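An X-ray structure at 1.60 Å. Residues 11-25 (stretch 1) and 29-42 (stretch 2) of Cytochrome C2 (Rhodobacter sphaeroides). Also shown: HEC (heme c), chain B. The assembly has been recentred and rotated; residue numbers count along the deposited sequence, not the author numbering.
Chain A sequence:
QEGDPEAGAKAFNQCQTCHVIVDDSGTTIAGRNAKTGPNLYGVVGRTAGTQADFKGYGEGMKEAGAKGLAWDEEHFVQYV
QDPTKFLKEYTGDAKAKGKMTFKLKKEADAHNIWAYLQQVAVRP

Stretch 1, residues 11-25: AFNQCQTCHVIVDDS
Stretch 2 29-42: IAGRNAKTGPNLYG

How do the two backbones run past each other? After A11, stretch 1 has a 3-10 segment at 12-14, keeps helical angles through 15-17, then extends from H19 (-115/168) into a short strand that includes I21 and V22. Stretch 2 turns a corner at I29, pairs briefly at A30, then continues as loop. I21 and A30 form an antiparallel hydrogen-bonded pair, CA atoms 5.1 Å apart: I21 N donates to A30 O at 2.9 Å, while I21 O receives I29 N at 2.9 Å and, weakly, A30 N at 3.3 Å. The later part runs alongside in broadly the same sense as C18 to V20, G37 N giving to C18 O at 2.9 Å and L40 N to V20 O at 3.0 Å. CA atoms of C18 and T36 lie 4.7 Å apart.

What holds H19 in its pocket? The heme binds C15 SG to CAB and C18 SG to CAC, both at 2.0 Å, and H19 NE2 reaches FE at 2.0 Å. With chi1 -71° (m) and chi2 -81°, the imidazole turns its other nitrogen to stretch 2, where ND1 donates to P38 O at 2.7 Å and 172°, so the ring is held at both nitrogens, by FE and by P38 O. L40 CD2 lies over one ring face, 4.0 Å from the H19 ring centroid. G37 leaves the hollow the ring needs: an ideal CB there would sit 2.5 Å from H19 CE1.

Which bumps fill which hollows around the strand? V20 (chi1 119°, between wells) pushes CG2 into the bend at 31-34, 3.9 Å from G31 CA and 3.6 Å from N33 N. An ideal CB on G31 would come within 2.5 Å of V20 CG2, and the angles 143/175 themselves call for glycine. I21 (m, t) fills a greasy cleft: CG2 meets I29 CG1 at 3.7 Å and Y41 CB at 3.8 Å, while CG1 meets L40 CB at 4.0 Å. F12 (t, chi2 70°) closes the inner end, its CE2 4.0 Å from A30 CB and its CE1 4.0 Å from L40 CD2.

What closes the two ends of the contact? N39 (t, chi2 -4°) matches its amide to V22's backbone: V22 N gives to N39 OD1 and N39 ND2 to V22 O, both at 3.1 Å. Y41 (t, chi2 78°) lays a ring face against D23 in a CH-pi contact, D23 CA 3.7 Å from the Y41 ring centroid. At the other end, one water bridges the loops, its oxygen donating to Q16 O (2.6 Å) and H19 O (2.8 Å) and accepting from R32 N (2.8 Å).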

ATOM      1  N   ALA A  11     -11.100  -4.525  -7.624  1.00 14.06           N
ATOM      2  CA  ALA A  11      -9.703  -4.772  -7.929  1.00 14.54           C
ATOM      3  C   ALA A  11      -8.859  -5.056  -6.689  1.00 14.49           C
ATOM      4  O   ALA A  11      -7.889  -5.815  -6.751  1.00 15.61           O
ATOM      5  CB  ALA A  11      -9.153  -3.538  -8.637  1.00 14.35           C
ATOM      6  N   PHE A  12      -9.359  -4.658  -5.517  1.00 13.23           N
ATOM      7  CA  PHE A  12      -8.655  -4.870  -4.256  1.00 13.64           C
ATOM      8  C   PHE A  12      -8.685  -6.334  -3.799  1.00 14.67           C
ATOM      9  O   PHE A  12      -7.915  -6.777  -2.942  1.00 11.61           O
ATOM     10  CB  PHE A  12      -9.254  -3.964  -3.179  1.00 13.67           C
ATOM     11  CG  PHE A  12      -8.447  -3.928  -1.892  1.00 13.39           C
ATOM     12  CD1 PHE A  12      -7.209  -3.309  -1.879  1.00 13.19           C
ATOM     13  CD2 PHE A  12      -8.893  -4.615  -0.785  1.00 13.62           C
ATOM     14  CE1 PHE A  12      -6.409  -3.402  -0.757  1.00 14.27           C
ATOM     15  CE2 PHE A  12      -8.091  -4.715   0.332  1.00 16.54           C
ATOM     16  CZ  PHE A  12      -6.846  -4.111   0.349  1.00 16.56           C
ATOM     17  N   ASN A  13      -9.526  -7.167  -4.412  1.00 18.21           N
ATOM     18  CA  ASN A  13      -9.537  -8.560  -4.006  1.00 19.50           C
ATOM     19  C   ASN A  13      -8.175  -9.150  -4.220  1.00 17.64           C
ATOM     20  O   ASN A  13      -7.801 -10.059  -3.512  1.00 18.35           O
ATOM     21  CB  ASN A  13     -10.492  -9.395  -4.837  1.00 23.21           C
ATOM     22  CG  ASN A  13     -11.945  -8.969  -4.758  1.00 27.01           C
ATOM     23  OD1 ASN A  13     -12.653  -9.011  -5.766  1.00 30.55           O
ATOM     24  ND2 ASN A  13     -12.437  -8.562  -3.584  1.00 29.14           N
ATOM     25  N   GLN A  14      -7.459  -8.755  -5.272  1.00 17.89           N
ATOM     26  CA  GLN A  14      -6.137  -9.326  -5.507  1.00 19.86           C
ATOM     27  C   GLN A  14      -5.193  -9.109  -4.336  1.00 19.50           C
ATOM     28  O   GLN A  14      -4.195  -9.813  -4.186  1.00 21.85           O
ATOM     29  CB  GLN A  14      -5.451  -8.719  -6.716  1.00 24.05           C
ATOM     30  CG  GLN A  14      -6.308  -7.840  -7.607  1.00 33.25           C
ATOM     31  CD  GLN A  14      -5.666  -7.622  -8.972  1.00 36.29           C
ATOM     32  OE1 GLN A  14      -4.755  -8.347  -9.376  1.00 37.56           O
ATOM     33  NE2 GLN A  14      -6.123  -6.621  -9.721  1.00 37.45           N
ATOM     34  N   CYS A  15      -5.321  -7.962  -3.695  1.00 15.13           N
ATOM     35  CA  CYS A  15      -4.477  -7.612  -2.569  1.00 14.22           C
ATOM     36  C   CYS A  15      -4.815  -8.369  -1.294  1.00 13.72           C
ATOM     37  O   CYS A  15      -3.963  -8.497  -0.425  1.00 11.68           O
ATOM     38  CB  CYS A  15      -4.643  -6.123  -2.259  1.00 11.06           C
ATOM     39  SG  CYS A  15      -4.670  -5.025  -3.690  1.00 12.20           S
ATOM     40  N   GLN A  16      -6.016  -8.967  -1.204  1.00 13.37           N
ATOM     41  CA  GLN A  16      -6.418  -9.636   0.014  1.00 15.02           C
ATOM     42  C   GLN A  16      -5.663 -10.920   0.315  1.00 14.76           C
ATOM     43  O   GLN A  16      -5.826 -11.517   1.374  1.00 16.25           O
ATOM     44  CB  GLN A  16      -7.925  -9.853  -0.022  1.00 18.14           C
ATOM     45  CG  GLN A  16      -8.654  -8.536   0.149  1.00 21.76           C
ATOM     46  CD  GLN A  16     -10.168  -8.678   0.173  1.00 27.73           C
ATOM     47  OE1 GLN A  16     -10.904  -7.887  -0.417  1.00 29.61           O
ATOM     48  NE2 GLN A  16     -10.689  -9.681   0.865  1.00 26.30           N
ATOM     49  N   THR A  17      -4.858 -11.392  -0.628  1.00 15.54           N
ATOM     50  CA  THR A  17      -4.047 -12.557  -0.396  1.00 15.98           C
ATOM     51  C   THR A  17      -3.027 -12.237   0.678  1.00 15.59           C
ATOM     52  O   THR A  17      -2.540 -13.111   1.404  1.00 13.82           O
ATOM     53  CB  THR A  17      -3.267 -12.864  -1.658  1.00 17.17           C
ATOM     54  OG1 THR A  17      -4.242 -13.092  -2.643  1.00 22.20           O
ATOM     55  CG2 THR A  17      -2.395 -14.082  -1.492  1.00 20.61           C
ATOM     56  N   CYS A  18      -2.741 -10.936   0.880  1.00 13.09           N
ATOM     57  CA  CYS A  18      -1.702 -10.547   1.843  1.00 13.19           C
ATOM     58  C   CYS A  18      -2.079  -9.382   2.746  1.00 12.27           C
ATOM     59  O   CYS A  18      -1.514  -9.214   3.813  1.00 13.14           O
ATOM     60  CB  CYS A  18      -0.440 -10.119   1.079  1.00 10.36           C
ATOM     61  SG  CYS A  18       0.292 -11.439   0.101  1.00 11.34           S
ATOM     62  N   HIS A  19      -3.027  -8.564   2.339  1.00 11.47           N
ATOM     63  CA  HIS A  19      -3.408  -7.406   3.124  1.00 12.17           C
ATOM     64  C   HIS A  19      -4.830  -7.482   3.665  1.00 13.90           C
ATOM     65  O   HIS A  19      -5.751  -7.892   2.963  1.00 12.81           O
ATOM     66  CB  HIS A  19      -3.314  -6.147   2.264  1.00 10.45           C
ATOM     67  CG  HIS A  19      -1.868  -5.757   1.949  1.00  9.33           C
ATOM     68  ND1 HIS A  19      -1.075  -5.046   2.855  1.00  9.95           N
ATOM     69  CD2 HIS A  19      -1.207  -5.915   0.748  1.00 10.44           C
ATOM     70  CE1 HIS A  19       0.060  -4.796   2.164  1.00  9.24           C
ATOM     71  NE2 HIS A  19       0.024  -5.265   0.955  1.00 13.01           N
ATOM     72  N   VAL A  20      -5.093  -6.564   4.569  1.00 13.48           N
ATOM     73  CA  VAL A  20      -6.382  -6.444   5.190  1.00 13.25           C
ATOM     74  C   VAL A  20      -6.618  -4.958   5.496  1.00 14.07           C
ATOM     75  O   VAL A  20      -5.704  -4.173   5.278  1.00 12.78           O
ATOM     76  CB  VAL A  20      -6.238  -7.239   6.486  1.00 17.51           C
ATOM     77  CG1 VAL A  20      -6.450  -6.349   7.683  1.00 17.73           C
ATOM     78  CG2 VAL A  20      -7.096  -8.485   6.485  1.00 13.02           C
ATOM     79  N   ILE A  21      -7.868  -4.489   5.482  1.00 13.55           N
ATOM     80  CA  ILE A  21      -8.184  -3.117   5.881  1.00 13.07           C
ATOM     81  C   ILE A  21      -9.119  -3.212   7.088  1.00 13.25           C
ATOM     82  O   ILE A  21     -10.242  -3.707   6.950  1.00 13.23           O
ATOM     83  CB  ILE A  21      -8.873  -2.280   4.763  1.00 12.19           C
ATOM     84  CG1 ILE A  21      -8.024  -2.190   3.503  1.00 12.05           C
ATOM     85  CG2 ILE A  21      -9.195  -0.868   5.266  1.00  9.63           C
ATOM     86  CD1 ILE A  21      -8.784  -1.539   2.328  1.00  8.58           C
ATOM     87  N   VAL A  22      -8.553  -3.141   8.289  1.00 12.01           N
ATOM     88  CA  VAL A  22      -9.333  -3.242   9.519  1.00 15.06           C
ATOM     89  C   VAL A  22      -9.276  -1.895  10.225  1.00 15.73           C
ATOM     90  O   VAL A  22      -8.195  -1.417  10.547  1.00 16.16           O
ATOM     91  CB  VAL A  22      -8.715  -4.336  10.411  1.00 13.70           C
ATOM     92  CG1 VAL A  22      -9.367  -4.333  11.778  1.00 15.42           C
ATOM     93  CG2 VAL A  22      -8.855  -5.699   9.748  1.00 16.21           C
ATOM     94  N   ASP A  23     -10.395  -1.329  10.664  1.00 16.57           N
ATOM     95  CA  ASP A  23     -10.297  -0.020  11.281  1.00 16.82           C
ATOM     96  C   ASP A  23      -9.944  -0.021  12.754  1.00 18.31           C
ATOM     97  O   ASP A  23      -9.548  -1.029  13.329  1.00 17.03           O
ATOM     98  CB  ASP A  23     -11.559   0.765  11.028  1.00 17.79           C
ATOM     99  CG  ASP A  23     -12.760   0.263  11.813  1.00 21.27           C
ATOM    100  OD1 ASP A  23     -12.592  -0.397  12.840  1.00 18.58           O
ATOM    101  OD2 ASP A  23     -13.870   0.606  11.414  1.00 23.41           O
ATOM    102  N   ASP A  24      -9.842   1.171  13.336  1.00 19.02           N
ATOM    103  CA  ASP A  24      -9.434   1.259  14.716  1.00 21.59           C
ATOM    104  C   ASP A  24     -10.406   0.711  15.735  1.00 24.47           C
ATOM    105  O   ASP A  24     -10.007   0.482  16.873  1.00 26.44           O
ATOM    106  CB  ASP A  24      -9.098   2.696  15.028  1.00 22.45           C
ATOM    107  CG  ASP A  24      -7.876   3.161  14.248  1.00 24.18           C
ATOM    108  OD1 ASP A  24      -7.061   2.312  13.890  1.00 23.88           O
ATOM    109  OD2 ASP A  24      -7.740   4.361  13.995  1.00 25.47           O
ATOM    110  N   SER A  25     -11.553   0.189  15.303  1.00 27.19           N
ATOM    111  CA  SER A  25     -12.491  -0.383  16.257  1.00 26.88           C
ATOM    112  C   SER A  25     -12.527  -1.894  16.107  1.00 27.30           C
ATOM    113  O   SER A  25     -13.189  -2.602  16.868  1.00 25.62           O
ATOM    114  CB  SER A  25     -13.882   0.197  16.044  1.00 29.05           C
ATOM    115  OG  SER A  25     -14.503  -0.350  14.889  1.00 35.43           O
ATOM    116  N   ILE A  29     -13.093  -3.932   7.079  1.00 18.63           N
ATOM    117  CA  ILE A  29     -13.793  -3.352   5.959  1.00 18.95           C
ATOM    118  C   ILE A  29     -13.450  -4.099   4.665  1.00 17.47           C
ATOM    119  O   ILE A  29     -14.294  -4.338   3.807  1.00 18.37           O
ATOM    120  CB  ILE A  29     -13.600  -1.802   5.885  1.00 21.15           C
ATOM    121  CG1 ILE A  29     -12.838  -1.387   4.656  1.00 22.54           C
ATOM    122  CG2 ILE A  29     -13.027  -1.210   7.165  1.00 19.29           C
ATOM    123  CD1 ILE A  29     -13.782  -0.765   3.619  1.00 24.07           C
ATOM    124  N   ALA A  30     -12.339  -4.806   4.648  1.00 16.44           N
ATOM    125  CA  ALA A  30     -11.987  -5.574   3.482  1.00 16.41           C
ATOM    126  C   ALA A  30     -10.852  -6.495   3.811  1.00 19.63           C
ATOM    127  O   ALA A  30     -10.059  -6.224   4.697  1.00 18.55           O
ATOM    128  CB  ALA A  30     -11.535  -4.684   2.346  1.00 17.39           C
ATOM    129  N   GLY A  31     -10.950  -7.759   3.428  1.00 23.14           N
ATOM    130  CA  GLY A  31      -9.860  -8.644   3.761  1.00 26.83           C
ATOM    131  C   GLY A  31     -10.345 -10.021   4.117  1.00 29.35           C
ATOM    132  O   GLY A  31     -11.439 -10.126   4.659  1.00 29.40           O
ATOM    133  N   ARG A  32      -9.371 -10.898   4.330  1.00 32.00           N
ATOM    134  CA  ARG A  32      -9.619 -12.298   4.646  1.00 37.39           C
ATOM    135  C   ARG A  32      -8.660 -12.788   5.741  1.00 36.13           C
ATOM    136  O   ARG A  32      -7.970 -13.805   5.581  1.00 36.62           O
ATOM    137  CB  ARG A  32      -9.390 -13.098   3.375  1.00 41.98           C
ATOM    138  CG  ARG A  32     -10.319 -14.279   3.202  1.00 48.10           C
ATOM    139  CD  ARG A  32      -9.832 -15.112   2.023  1.00 55.82           C
ATOM    140  N   ASN A  33      -8.341 -11.881   6.672  1.00 33.64           N
ATOM    141  CA  ASN A  33      -7.436 -12.168   7.775  1.00 30.89           C
ATOM    142  C   ASN A  33      -5.990 -12.494   7.382  1.00 28.16           C
ATOM    143  O   ASN A  33      -5.197 -12.915   8.228  1.00 27.16           O
ATOM    144  CB  ASN A  33      -7.988 -13.307   8.630  1.00 32.57           C
ATOM    145  N   ALA A  34      -5.542 -12.090   6.188  1.00 23.90           N
ATOM    146  CA  ALA A  34      -4.168 -12.358   5.793  1.00 22.25           C
ATOM    147  C   ALA A  34      -3.221 -11.399   6.503  1.00 23.67           C
ATOM    148  O   ALA A  34      -3.524 -10.216   6.665  1.00 25.06           O
ATOM    149  CB  ALA A  34      -4.025 -12.127   4.304  1.00 22.14           C
ATOM    150  N   LYS A  35      -2.055 -11.855   6.950  1.00 22.32           N
ATOM    151  CA  LYS A  35      -1.161 -10.943   7.656  1.00 22.86           C
ATOM    152  C   LYS A  35       0.214 -10.837   7.024  1.00 20.26           C
ATOM    153  O   LYS A  35       1.186 -10.499   7.686  1.00 20.91           O
ATOM    154  CB  LYS A  35      -0.981 -11.374   9.112  1.00 26.30           C
ATOM    155  CG  LYS A  35      -2.262 -11.790   9.837  1.00 29.61           C
ATOM    156  CD  LYS A  35      -2.685 -10.725  10.830  1.00 30.88           C
ATOM    157  N   THR A  36       0.365 -11.235   5.776  1.00 17.31           N
ATOM    158  CA  THR A  36       1.659 -11.144   5.132  1.00 16.22           C
ATOM    159  C   THR A  36       2.125  -9.699   5.024  1.00 15.52           C
ATOM    160  O   THR A  36       3.318  -9.430   5.104  1.00 15.42           O
ATOM    161  CB  THR A  36       1.539 -11.828   3.767  1.00 17.07           C
ATOM    162  OG1 THR A  36       1.377 -13.199   4.100  1.00 16.20           O
ATOM    163  CG2 THR A  36       2.767 -11.681   2.880  1.00 13.54           C
ATOM    164  N   GLY A  37       1.250  -8.826   4.544  1.00 13.73           N
ATOM    165  CA  GLY A  37       1.576  -7.418   4.427  1.00 12.44           C
ATOM    166  C   GLY A  37       0.845  -6.635   5.518  1.00 13.31           C
ATOM    167  O   GLY A  37       0.021  -7.181   6.258  1.00 13.85           O
ATOM    168  N   PRO A  38       1.127  -5.332   5.686  1.00 13.89           N
ATOM    169  CA  PRO A  38       0.539  -4.531   6.765  1.00 12.45           C
ATOM    170  C   PRO A  38      -0.931  -4.216   6.561  1.00 10.73           C
ATOM    171  O   PRO A  38      -1.449  -4.215   5.445  1.00 11.55           O
ATOM    172  CB  PRO A  38       1.334  -3.242   6.717  1.00 12.72           C
ATOM    173  CG  PRO A  38       2.066  -3.223   5.398  1.00 10.03           C
ATOM    174  CD  PRO A  38       2.272  -4.682   5.054  1.00 11.72           C
ATOM    175  N   ASN A  39      -1.600  -3.802   7.626  1.00 11.40           N
ATOM    176  CA  ASN A  39      -2.982  -3.360   7.557  1.00 10.29           C
ATOM    177  C   ASN A  39      -2.983  -2.051   6.780  1.00 11.45           C
ATOM    178  O   ASN A  39      -2.083  -1.210   6.970  1.00 13.89           O
ATOM    179  CB  ASN A  39      -3.466  -3.110   8.976  1.00  9.33           C
ATOM    180  CG  ASN A  39      -4.887  -2.592   9.135  1.00  9.65           C
ATOM    181  OD1 ASN A  39      -5.611  -2.306   8.187  1.00 10.74           O
ATOM    182  ND2 ASN A  39      -5.306  -2.452  10.383  1.00  9.95           N
ATOM    183  N   LEU A  40      -3.792  -1.958   5.724  1.00 10.77           N
ATOM    184  CA  LEU A  40      -3.830  -0.765   4.897  1.00  9.65           C
ATOM    185  C   LEU A  40      -4.769   0.322   5.404  1.00 10.01           C
ATOM    186  O   LEU A  40      -4.898   1.377   4.785  1.00  9.40           O
ATOM    187  CB  LEU A  40      -4.135  -1.190   3.448  1.00 12.13           C
ATOM    188  CG  LEU A  40      -3.006  -1.191   2.391  1.00 16.51           C
ATOM    189  CD1 LEU A  40      -1.613  -1.249   2.971  1.00 12.03           C
ATOM    190  CD2 LEU A  40      -3.219  -2.232   1.327  1.00 10.48           C
ATOM    191  N   TYR A  41      -5.561   0.047   6.447  1.00 10.20           N
ATOM    192  CA  TYR A  41      -6.407   1.085   7.013  1.00 11.48           C
ATOM    193  C   TYR A  41      -5.508   2.197   7.547  1.00 11.35           C
ATOM    194  O   TYR A  41      -4.521   1.942   8.234  1.00 12.29           O
ATOM    195  CB  TYR A  41      -7.239   0.546   8.171  1.00 11.52           C
ATOM    196  CG  TYR A  41      -8.125   1.621   8.797  1.00 12.21           C
ATOM    197  CD1 TYR A  41      -9.298   1.992   8.182  1.00 12.49           C
ATOM    198  CD2 TYR A  41      -7.686   2.307   9.921  1.00 13.50           C
ATOM    199  CE1 TYR A  41     -10.019   3.059   8.660  1.00 14.77           C
ATOM    200  CE2 TYR A  41      -8.403   3.379  10.395  1.00 14.86           C
ATOM    201  CZ  TYR A  41      -9.555   3.746   9.754  1.00 14.49           C
ATOM    202  OH  TYR A  41     -10.265   4.828  10.220  1.00 18.93           O
ATOM    203  N   GLY A  42      -5.745   3.435   7.101  1.00 12.02           N
ATOM    204  CA  GLY A  42      -4.920   4.568   7.519  1.00 11.47           C
ATOM    205  C   GLY A  42      -3.676   4.753   6.645  1.00 12.14           C
ATOM    206  O   GLY A  42      -2.756   5.464   7.050  1.00 12.25           O
TER
HETATM  207 FE   HEC B 125       1.362  -5.006  -0.532  1.00 12.12          FE
HETATM  208  CHA HEC B 125       3.453  -3.347   1.546  1.00 10.23           C
HETATM  209  CHB HEC B 125      -0.258  -2.100  -1.260  1.00  9.29           C
HETATM  210  CHC HEC B 125      -0.629  -6.670  -2.771  1.00 11.47           C
HETATM  211  CHD HEC B 125       2.755  -7.987   0.408  1.00 10.59           C
HETATM  212  NA  HEC B 125       1.571  -3.113  -0.008  1.00  7.33           N
HETATM  213  C1A HEC B 125       2.514  -2.592   0.866  1.00  9.03           C
HETATM  214  C2A HEC B 125       2.375  -1.150   0.977  1.00  9.51           C
HETATM  215  C3A HEC B 125       1.351  -0.789   0.169  1.00  7.83           C
HETATM  216  C4A HEC B 125       0.839  -2.019  -0.411  1.00  8.84           C
HETATM  217  CMA HEC B 125       0.923   0.639  -0.138  1.00  8.08           C
HETATM  218  CAA HEC B 125       3.155  -0.218   1.893  1.00 11.47           C
HETATM  219  CBA HEC B 125       2.346   0.094   3.141  1.00 12.62           C
HETATM  220  CGA HEC B 125       3.118   0.708   4.298  1.00  9.44           C
HETATM  221  O1A HEC B 125       2.858   0.336   5.423  1.00 10.67           O
HETATM  222  O2A HEC B 125       4.098   1.401   4.044  1.00 14.06           O
HETATM  223  NB  HEC B 125      -0.097  -4.495  -1.755  1.00 11.38           N
HETATM  224  C1B HEC B 125      -0.703  -3.253  -1.871  1.00 10.87           C
HETATM  225  C2B HEC B 125      -1.823  -3.301  -2.796  1.00 12.48           C
HETATM  226  C3B HEC B 125      -1.896  -4.573  -3.299  1.00 12.97           C
HETATM  227  C4B HEC B 125      -0.827  -5.308  -2.631  1.00 11.64           C
HETATM  228  CMB HEC B 125      -2.742  -2.123  -3.142  1.00 11.48           C
HETATM  229  CAB HEC B 125      -2.780  -5.039  -4.314  1.00  8.25           C
HETATM  230  CBB HEC B 125      -2.746  -4.519  -5.689  1.00 10.12           C
HETATM  231  NC  HEC B 125       1.152  -6.903  -1.088  1.00 10.26           N
HETATM  232  C1C HEC B 125       0.281  -7.412  -2.048  1.00 11.50           C
HETATM  233  C2C HEC B 125       0.352  -8.859  -2.097  1.00 10.86           C
HETATM  234  C3C HEC B 125       1.301  -9.230  -1.206  1.00 12.39           C
HETATM  235  C4C HEC B 125       1.781  -8.016  -0.575  1.00 11.21           C
HETATM  236  CMC HEC B 125      -0.613  -9.776  -2.833  1.00 10.87           C
HETATM  237  CAC HEC B 125       1.708 -10.526  -0.909  1.00 11.81           C
HETATM  238  CBC HEC B 125       2.211 -11.446  -1.919  1.00 14.61           C
HETATM  239  ND  HEC B 125       2.769  -5.546   0.712  1.00 11.95           N
HETATM  240  C1D HEC B 125       3.229  -6.829   1.002  1.00 11.61           C
HETATM  241  C2D HEC B 125       4.338  -6.791   1.931  1.00 11.94           C
HETATM  242  C3D HEC B 125       4.583  -5.489   2.199  1.00 11.04           C
HETATM  243  C4D HEC B 125       3.591  -4.724   1.467  1.00 11.24           C
HETATM  244  CMD HEC B 125       5.117  -7.987   2.475  1.00  9.92           C
HETATM  245  CAD HEC B 125       5.833  -4.937   2.866  1.00 12.69           C
HETATM  246  CBD HEC B 125       6.807  -4.373   1.833  1.00 15.01           C
HETATM  247  CGD HEC B 125       8.267  -4.290   2.303  1.00 17.08           C
HETATM  248  O1D HEC B 125       9.135  -4.091   1.466  1.00 17.28           O
HETATM  249  O2D HEC B 125       8.489  -4.074   3.483  1.00 16.67           O
HETATM  250  O   HOH W   1      -6.692 -10.463   3.596  1.00 15.55           O